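Local coordinates for putative flagellar hook-associated protein (Vibrio parahaemolyticus, PDB 3PWX) that is probably a structural component of the bacterial flagellum, of the flagellin family, with a role expected at the hook-filament junction, at residues G73-T76 with E77-Y81; M54-I57 with V58-G61; D159-I162 with A163-K167. All blocks are in the same frame, centred on the assembly; numbering follows the deposited sequence.

Contact 1: G73-T76 with E77-Y81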
loop_
_atom_site.group_PDB
_atom_site.type_symbol
_atom_site.label_atom_id
_atom_site.label_comp_id
_atom_site.label_asym_id
_atom_site.label_seq_id
_atom_site.Cartn_x
_atom_site.Cartn_y
_atom_site.Cartn_z
ATOM N N GLY A 73 -43.822 0.462 19.594
ATOM C CA GLY A 73 -42.657 0.942 20.323
ATOM C C GLY A 73 -41.394 0.325 19.755
ATOM O O GLY A 73 -40.329 0.941 19.760
HETATM N N MSE A 74 -41.531 -0.902 19.264
HETATM C CA MSE A 74 -40.481 -1.579 18.537
HETATM C C MSE A 74 -40.126 -0.811 17.278
HETATM O O MSE A 74 -38.949 -0.626 16.970
HETATM C CB MSE A 74 -40.919 -2.980 18.139
HETATM C CG MSE A 74 -40.649 -4.034 19.174
HETATM SE SE MSE A 74 -41.535 -5.678 18.634
HETATM C CE MSE A 74 -42.265 -6.195 20.391
ATOM N N ILE A 75 -41.145 -0.364 16.559
ATOM C CA ILE A 75 -40.947 0.397 15.359
ATOM C C ILE A 75 -40.046 1.624 15.535
ATOM O O ILE A 75 -39.141 1.811 14.768
ATOM C CB ILE A 75 -42.279 0.701 14.690
ATOM C CG1 ILE A 75 -42.694 -0.548 13.910
ATOM C CG2 ILE A 75 -42.202 1.975 13.819
ATOM C CD1 ILE A 75 -44.152 -0.618 13.528
ATOM N N THR A 76 -40.291 2.426 16.554
ATOM C CA THR A 76 -39.447 3.562 16.911
ATOM C C THR A 76 -37.996 3.160 17.209
ATOM O O THR A 76 -37.050 3.843 16.764
ATOM C CB THR A 76 -40.034 4.262 18.150
ATOM O OG1 THR A 76 -41.401 4.576 17.883
ATOM C CG2 THR A 76 -39.284 5.537 18.536
ATOM N N GLU A 77 -37.804 2.081 17.966
ATOM C CA GLU A 77 -36.448 1.654 18.280
ATOM C C GLU A 77 -35.691 1.101 17.059
ATOM O O GLU A 77 -34.472 1.322 16.943
ATOM C CB GLU A 77 -36.415 0.701 19.471
ATOM C CG GLU A 77 -36.623 1.386 20.835
ATOM C CD GLU A 77 -35.296 1.765 21.514
ATOM O OE1 GLU A 77 -34.530 2.600 20.952
ATOM O OE2 GLU A 77 -35.020 1.220 22.616
ATOM N N LEU A 78 -36.406 0.436 16.139
ATOM C CA LEU A 78 -35.804 0.049 14.854
ATOM C C LEU A 78 -35.360 1.264 14.084
ATOM O O LEU A 78 -34.170 1.346 13.695
ATOM C CB LEU A 78 -36.703 -0.804 13.978
ATOM C CG LEU A 78 -36.856 -2.274 14.370
ATOM C CD1 LEU A 78 -37.978 -2.884 13.526
ATOM C CD2 LEU A 78 -35.535 -3.114 14.278
ATOM N N LYS A 79 -36.265 2.219 13.912
ATOM C CA LYS A 79 -35.917 3.472 13.275
ATOM C C LYS A 79 -34.749 4.186 13.940
ATOM O O LYS A 79 -34.021 4.843 13.257
ATOM C CB LYS A 79 -37.112 4.408 13.162
ATOM C CG LYS A 79 -38.105 4.091 12.026
ATOM C CD LYS A 79 -39.341 5.030 12.135
ATOM C CE LYS A 79 -40.461 4.657 11.161
ATOM N NZ LYS A 79 -41.732 5.478 11.336
ATOM N N SER A 80 -34.559 4.036 15.248
ATOM C CA SER A 80 -33.413 4.627 15.950
ATOM C C SER A 80 -32.080 4.085 15.550
ATOM O O SER A 80 -31.168 4.870 15.279
ATOM C CB SER A 80 -33.486 4.427 17.441
ATOM O OG SER A 80 -33.713 5.679 18.002
ATOM N N TYR A 81 -31.975 2.757 15.558
ATOM C CA TYR A 81 -30.754 2.045 15.174
ATOM C C TYR A 81 -30.484 2.200 13.668
ATOM O O TYR A 81 -29.349 2.379 13.260
ATOM C CB TYR A 81 -30.804 0.578 15.642
ATOM C CG TYR A 81 -30.896 0.467 17.172
ATOM C CD1 TYR A 81 -29.856 0.950 17.965
ATOM C CD2 TYR A 81 -32.011 -0.066 17.810
ATOM C CE1 TYR A 81 -29.884 0.876 19.346
ATOM C CE2 TYR A 81 -32.063 -0.139 19.233
ATOM C CZ TYR A 81 -30.963 0.335 19.975
ATOM O OH TYR A 81 -30.881 0.327 21.326
#

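Contact 2: M54-I57 with V58-G61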
loop_
_atom_site.group_PDB
_atom_site.type_symbol
_atom_site.label_atom_id
_atom_site.label_comp_id
_atom_site.label_asym_id
_atom_site.label_seq_id
_atom_site.Cartn_x
_atom_site.Cartn_y
_atom_site.Cartn_z
HETATM N N MSE A 54 -30.783 -4.063 16.568
HETATM C CA MSE A 54 -31.815 -4.183 15.575
HETATM C C MSE A 54 -32.159 -5.673 15.443
HETATM O O MSE A 54 -33.320 -6.025 15.404
HETATM C CB MSE A 54 -31.337 -3.558 14.309
HETATM C CG MSE A 54 -32.178 -3.714 13.101
HETATM SE SE MSE A 54 -31.314 -2.617 11.689
HETATM C CE MSE A 54 -31.566 -0.875 12.528
ATOM N N ARG A 55 -31.166 -6.558 15.446
ATOM C CA ARG A 55 -31.482 -7.973 15.305
ATOM C C ARG A 55 -32.304 -8.567 16.499
ATOM O O ARG A 55 -33.151 -9.431 16.307
ATOM C CB ARG A 55 -30.225 -8.728 15.099
ATOM C CG ARG A 55 -30.365 -10.018 14.419
ATOM C CD ARG A 55 -29.049 -10.689 14.703
ATOM N NE ARG A 55 -28.856 -11.987 14.071
ATOM C CZ ARG A 55 -28.763 -13.153 14.720
ATOM N NH1 ARG A 55 -28.874 -13.213 16.058
ATOM N NH2 ARG A 55 -28.535 -14.257 14.002
ATOM N N ASP A 56 -32.057 -8.080 17.710
ATOM C CA ASP A 56 -32.727 -8.549 18.894
ATOM C C ASP A 56 -34.219 -8.191 18.898
ATOM O O ASP A 56 -35.066 -8.944 19.433
ATOM C CB ASP A 56 -32.063 -7.924 20.110
ATOM C CG ASP A 56 -30.721 -8.552 20.446
ATOM O OD1 ASP A 56 -30.314 -9.611 19.891
ATOM O OD2 ASP A 56 -30.050 -7.947 21.292
ATOM N N ILE A 57 -34.515 -7.034 18.308
ATOM C CA ILE A 57 -35.871 -6.520 18.166
ATOM C C ILE A 57 -36.664 -7.308 17.128
ATOM O O ILE A 57 -37.815 -7.721 17.381
ATOM C CB ILE A 57 -35.872 -5.019 17.781
ATOM C CG1 ILE A 57 -35.448 -4.149 18.972
ATOM C CG2 ILE A 57 -37.226 -4.605 17.225
ATOM C CD1 ILE A 57 -34.954 -2.767 18.554
ATOM N N VAL A 58 -36.069 -7.486 15.953
ATOM C CA VAL A 58 -36.611 -8.394 14.966
ATOM C C VAL A 58 -36.827 -9.794 15.574
ATOM O O VAL A 58 -37.920 -10.354 15.438
ATOM C CB VAL A 58 -35.720 -8.458 13.750
ATOM C CG1 VAL A 58 -36.205 -9.515 12.781
ATOM C CG2 VAL A 58 -35.693 -7.088 13.095
ATOM N N LEU A 59 -35.809 -10.329 16.266
ATOM C CA LEU A 59 -35.934 -11.619 16.948
ATOM C C LEU A 59 -37.157 -11.721 17.907
ATOM O O LEU A 59 -37.923 -12.688 17.815
ATOM C CB LEU A 59 -34.623 -12.045 17.621
ATOM C CG LEU A 59 -33.443 -12.466 16.717
ATOM C CD1 LEU A 59 -32.230 -12.711 17.558
ATOM C CD2 LEU A 59 -33.696 -13.677 15.808
ATOM N N TRP A 60 -37.364 -10.733 18.790
ATOM C CA TRP A 60 -38.547 -10.770 19.650
ATOM C C TRP A 60 -39.807 -10.525 18.842
ATOM O O TRP A 60 -40.681 -11.390 18.791
ATOM C CB TRP A 60 -38.506 -9.825 20.858
ATOM C CG TRP A 60 -39.532 -10.306 21.896
ATOM C CD1 TRP A 60 -40.892 -10.413 21.714
ATOM C CD2 TRP A 60 -39.273 -10.790 23.234
ATOM N NE1 TRP A 60 -41.490 -10.919 22.844
ATOM C CE2 TRP A 60 -40.530 -11.160 23.795
ATOM C CE3 TRP A 60 -38.109 -10.942 24.014
ATOM C CZ2 TRP A 60 -40.658 -11.671 25.106
ATOM C CZ3 TRP A 60 -38.234 -11.450 25.318
ATOM C CH2 TRP A 60 -39.504 -11.809 25.849
ATOM N N GLY A 61 -39.872 -9.357 18.212
ATOM C CA GLY A 61 -40.989 -8.925 17.353
ATOM C C GLY A 61 -41.558 -9.833 16.267
ATOM O O GLY A 61 -42.704 -9.650 15.858
#

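Contact 3: D159-I162 with A163-K167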
loop_
_atom_site.group_PDB
_atom_site.type_symbol
_atom_site.label_atom_id
_atom_site.label_comp_id
_atom_site.label_asym_id
_atom_site.label_seq_id
_atom_site.Cartn_x
_atom_site.Cartn_y
_atom_site.Cartn_z
ATOM N N ASP A 159 -36.612 -1.234 6.443
ATOM C CA ASP A 159 -37.828 -0.447 6.130
ATOM C C ASP A 159 -38.952 -1.317 5.580
ATOM O O ASP A 159 -40.107 -1.114 5.934
ATOM C CB ASP A 159 -37.524 0.768 5.197
ATOM C CG ASP A 159 -37.072 2.019 5.986
ATOM O OD1 ASP A 159 -37.112 2.002 7.248
ATOM O OD2 ASP A 159 -36.687 3.028 5.370
ATOM N N ALA A 160 -38.609 -2.292 4.733
ATOM C CA ALA A 160 -39.576 -3.332 4.328
ATOM C C ALA A 160 -40.158 -4.140 5.547
ATOM O O ALA A 160 -41.310 -4.609 5.535
ATOM C CB ALA A 160 -38.973 -4.270 3.291
ATOM N N LEU A 161 -39.338 -4.297 6.580
ATOM C CA LEU A 161 -39.779 -4.992 7.753
ATOM C C LEU A 161 -40.709 -4.091 8.568
ATOM O O LEU A 161 -41.743 -4.533 8.987
ATOM C CB LEU A 161 -38.603 -5.547 8.581
ATOM C CG LEU A 161 -39.203 -6.222 9.834
ATOM C CD1 LEU A 161 -39.834 -7.574 9.491
ATOM C CD2 LEU A 161 -38.243 -6.348 10.968
ATOM N N ILE A 162 -40.344 -2.827 8.752
ATOM C CA ILE A 162 -41.171 -1.815 9.411
ATOM C C ILE A 162 -42.579 -1.684 8.786
ATOM O O ILE A 162 -43.566 -1.523 9.481
ATOM C CB ILE A 162 -40.441 -0.439 9.404
ATOM C CG1 ILE A 162 -39.220 -0.490 10.338
ATOM C CG2 ILE A 162 -41.425 0.703 9.741
ATOM C CD1 ILE A 162 -38.307 0.700 10.317
ATOM N N ALA A 163 -42.646 -1.753 7.467
ATOM C CA ALA A 163 -43.896 -1.780 6.741
ATOM C C ALA A 163 -44.658 -3.048 7.117
ATOM O O ALA A 163 -45.820 -3.006 7.496
ATOM C CB ALA A 163 -43.615 -1.721 5.223
ATOM N N GLU A 164 -43.987 -4.182 7.064
ATOM C CA GLU A 164 -44.599 -5.447 7.445
ATOM C C GLU A 164 -45.038 -5.470 8.934
ATOM O O GLU A 164 -46.084 -6.061 9.274
ATOM C CB GLU A 164 -43.642 -6.574 7.090
ATOM C CG GLU A 164 -44.224 -7.951 6.954
ATOM C CD GLU A 164 -45.314 -8.099 5.894
ATOM O OE1 GLU A 164 -45.155 -7.699 4.719
ATOM O OE2 GLU A 164 -46.343 -8.678 6.257
ATOM N N PHE A 165 -44.258 -4.817 9.811
ATOM C CA PHE A 165 -44.669 -4.617 11.212
ATOM C C PHE A 165 -45.916 -3.743 11.371
ATOM O O PHE A 165 -46.673 -3.957 12.284
ATOM C CB PHE A 165 -43.549 -4.050 12.071
ATOM C CG PHE A 165 -42.622 -5.086 12.624
ATOM C CD1 PHE A 165 -41.820 -4.799 13.725
ATOM C CD2 PHE A 165 -42.528 -6.354 12.047
ATOM C CE1 PHE A 165 -40.939 -5.772 14.248
ATOM C CE2 PHE A 165 -41.662 -7.322 12.565
ATOM C CZ PHE A 165 -40.873 -7.030 13.666
ATOM N N GLU A 166 -46.113 -2.752 10.505
ATOM C CA GLU A 166 -47.251 -1.867 10.630
ATOM C C GLU A 166 -48.548 -2.522 10.111
ATOM O O GLU A 166 -49.594 -2.461 10.752
ATOM C CB GLU A 166 -46.988 -0.574 9.894
ATOM C CG GLU A 166 -46.128 0.432 10.613
ATOM C CD GLU A 166 -45.769 1.550 9.657
ATOM O OE1 GLU A 166 -44.563 1.791 9.376
ATOM O OE2 GLU A 166 -46.735 2.159 9.122
ATOM N N LYS A 167 -48.471 -3.134 8.937
ATOM C CA LYS A 167 -49.601 -3.836 8.390
ATOM C C LYS A 167 -49.171 -5.202 7.928
ATOM O O LYS A 167 -48.835 -5.376 6.766
ATOM C CB LYS A 167 -50.223 -3.070 7.218
ATOM C CG LYS A 167 -51.472 -3.779 6.644
ATOM C CD LYS A 167 -52.334 -2.854 5.793
ATOM C CE LYS A 167 -53.722 -3.451 5.566
ATOM N NZ LYS A 167 -54.584 -2.531 4.757
#

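Contact 1: G73-T76 with E77-Y81
Leu78 N donates to Met74 O at 2.9 Å and Lys79 N to Ile75 O at 3.0 Å, two successive i to i+4 bonds of the alpha-helix 71-89. The second is almost straight at its hydrogen (177°). Ser80 N reaches Thr76 O at 2.9 Å with a more bent N-H angle of 137°, whereas the bond from Glu77 N to Gly73 O, three residues nearer the helix start, is weak at 3.3 Å. Thr76 OG1 makes a further weak bond back to Ser72 O.

Outside this ladder the side chains meet sparingly. On one flank Ile75 and Lys79 run side by side in the same direction, and both touch helix 154-166. Leu78, the buried residue here, turns to another flank, where it packs on Met54 and Ile57 of helix 7-61 and on Ile158. Leu78 CG passes Met74 O at 3.7 Å. Glu77 is bent in mid-chain and its carboxylate leads away from 73-76. Lys79 has CG anti to its carbonyl carbon (chi1 -78°) and stays extended from there, a course that brings Lys79 CE to 4.2 Å from Ile75 CG2.

Contact 2: M54-I57 with V58-G61
Val58, Leu59 and Ile57 give up the most surface where 54-57 meets 58-61, and each does so mainly against backbone one turn away or next door. Val58 sets CG2 3.5 Å from Met54 O, the same oxygen that accepts its own N-H at 3.2 Å; the bond is nearly straight, with an N-H angle of 175°. The placement follows from the first torsion: with CG1 anti to the backbone N (chi1 174°), CG2 lies beside that N and therefore next to the preceding turn.

Leu59 leans over the carbonyl of Arg55. Its N binds Arg55 O at 2.8 Å, while its CB and CG lie against the same oxygen. Farther out, Leu59 CD1 comes to 3.7 Å from Arg55 NH1. The two side chains cross at a slant, the methyl meeting the guanidinium obliquely. The arginine is extended, and its NE is held in a salt bridge by Asp184 on helix 172-223, while NH1 of the same guanidinium borders the Leu59 methyl.

These are the last two turns of helix 7-61, a long helix of the flagellin N-terminal helical region that packs here in a helical bundle. Met54 touches Ile85 of helix 71-89, whereas Val58 lies on Ile158 and Leu161 of helix 154-166 and on Leu180 of helix 172-223.

Ile57 CG2, anti to its backbone N and beside the carbonyl carbon, lies 3.4 Å from Val58 N. Ile57 O receives the N-H of Gly61 at 2.8 Å, bent at the hydrogen (143°). Asp56 O takes Trp60 N at 3.0 Å, and the Trp60 indole leads away from 54-57. Gly61 O, at the helix end, accepts from Asn63 ND2 and Arg71 NE.

Contact 3: D159-I162 with A163-K167
Leu161 lays a methyl over one face of the Phe165 ring, the two side chains crossing at an angle on the same flank of the helix. Leu161 CD2 stands 4.1 Å from the centroid of the Phe165 ring and 24° off the ring normal, a CH-pi contact displaced toward the rim. Leu161 CD1 meets Phe165 CE2 at 3.6 Å. Leu161 reaches forward because its CG is anti to the backbone N (chi1 178°), while the bond from Phe165 CA to CB points back toward 159-162. Phe165 N binds Leu161 O at 2.7 Å.

Ile162 and Glu166 also cross: Glu166, with CG beside its own backbone N and extended from there, runs back along the preceding turn, and Glu166 OE1 comes to 3.3 Å from Ile162 CG2. Ile162 O accepts Glu166 N at 3.0 Å. The Glu164 carboxylate leads away from 159-162, and its OE2 takes the N-H of Ser169. Asp159 faces Arg82 and Lys112, a salt bridge on each carboxylate oxygen.

Phe165 and Ile162 lie toward helix 71-89 and Leu161 toward helix 172-223. The pattern is that of i to i+4 pairs along an amphipathic alpha-helix, here the closing turns of 154-166 in a helical bundle.

How the contacts relate
From the N terminus, contact 2 comes first, at the end of helix 7-61; contact 1 follows near the start of helix 71-89, and contact 3 ends helix 154-166. All three are local, in series, and neither nest nor cross; none closes a loop itself. The chain turns back after residue 61, bringing Met74 SE to 3.5 Å from Gly61 CA and Tyr81 C to 3.5 Å from Met54 CE. Much later in the sequence, contact 3 returns to the same end of the bundle: Ile75 CD1 meets Glu166 CG at 3.7 Å, and Gly61 O lies 3.9 Å from Phe165 CZ. Each pair of contacts therefore touches, joining three helices.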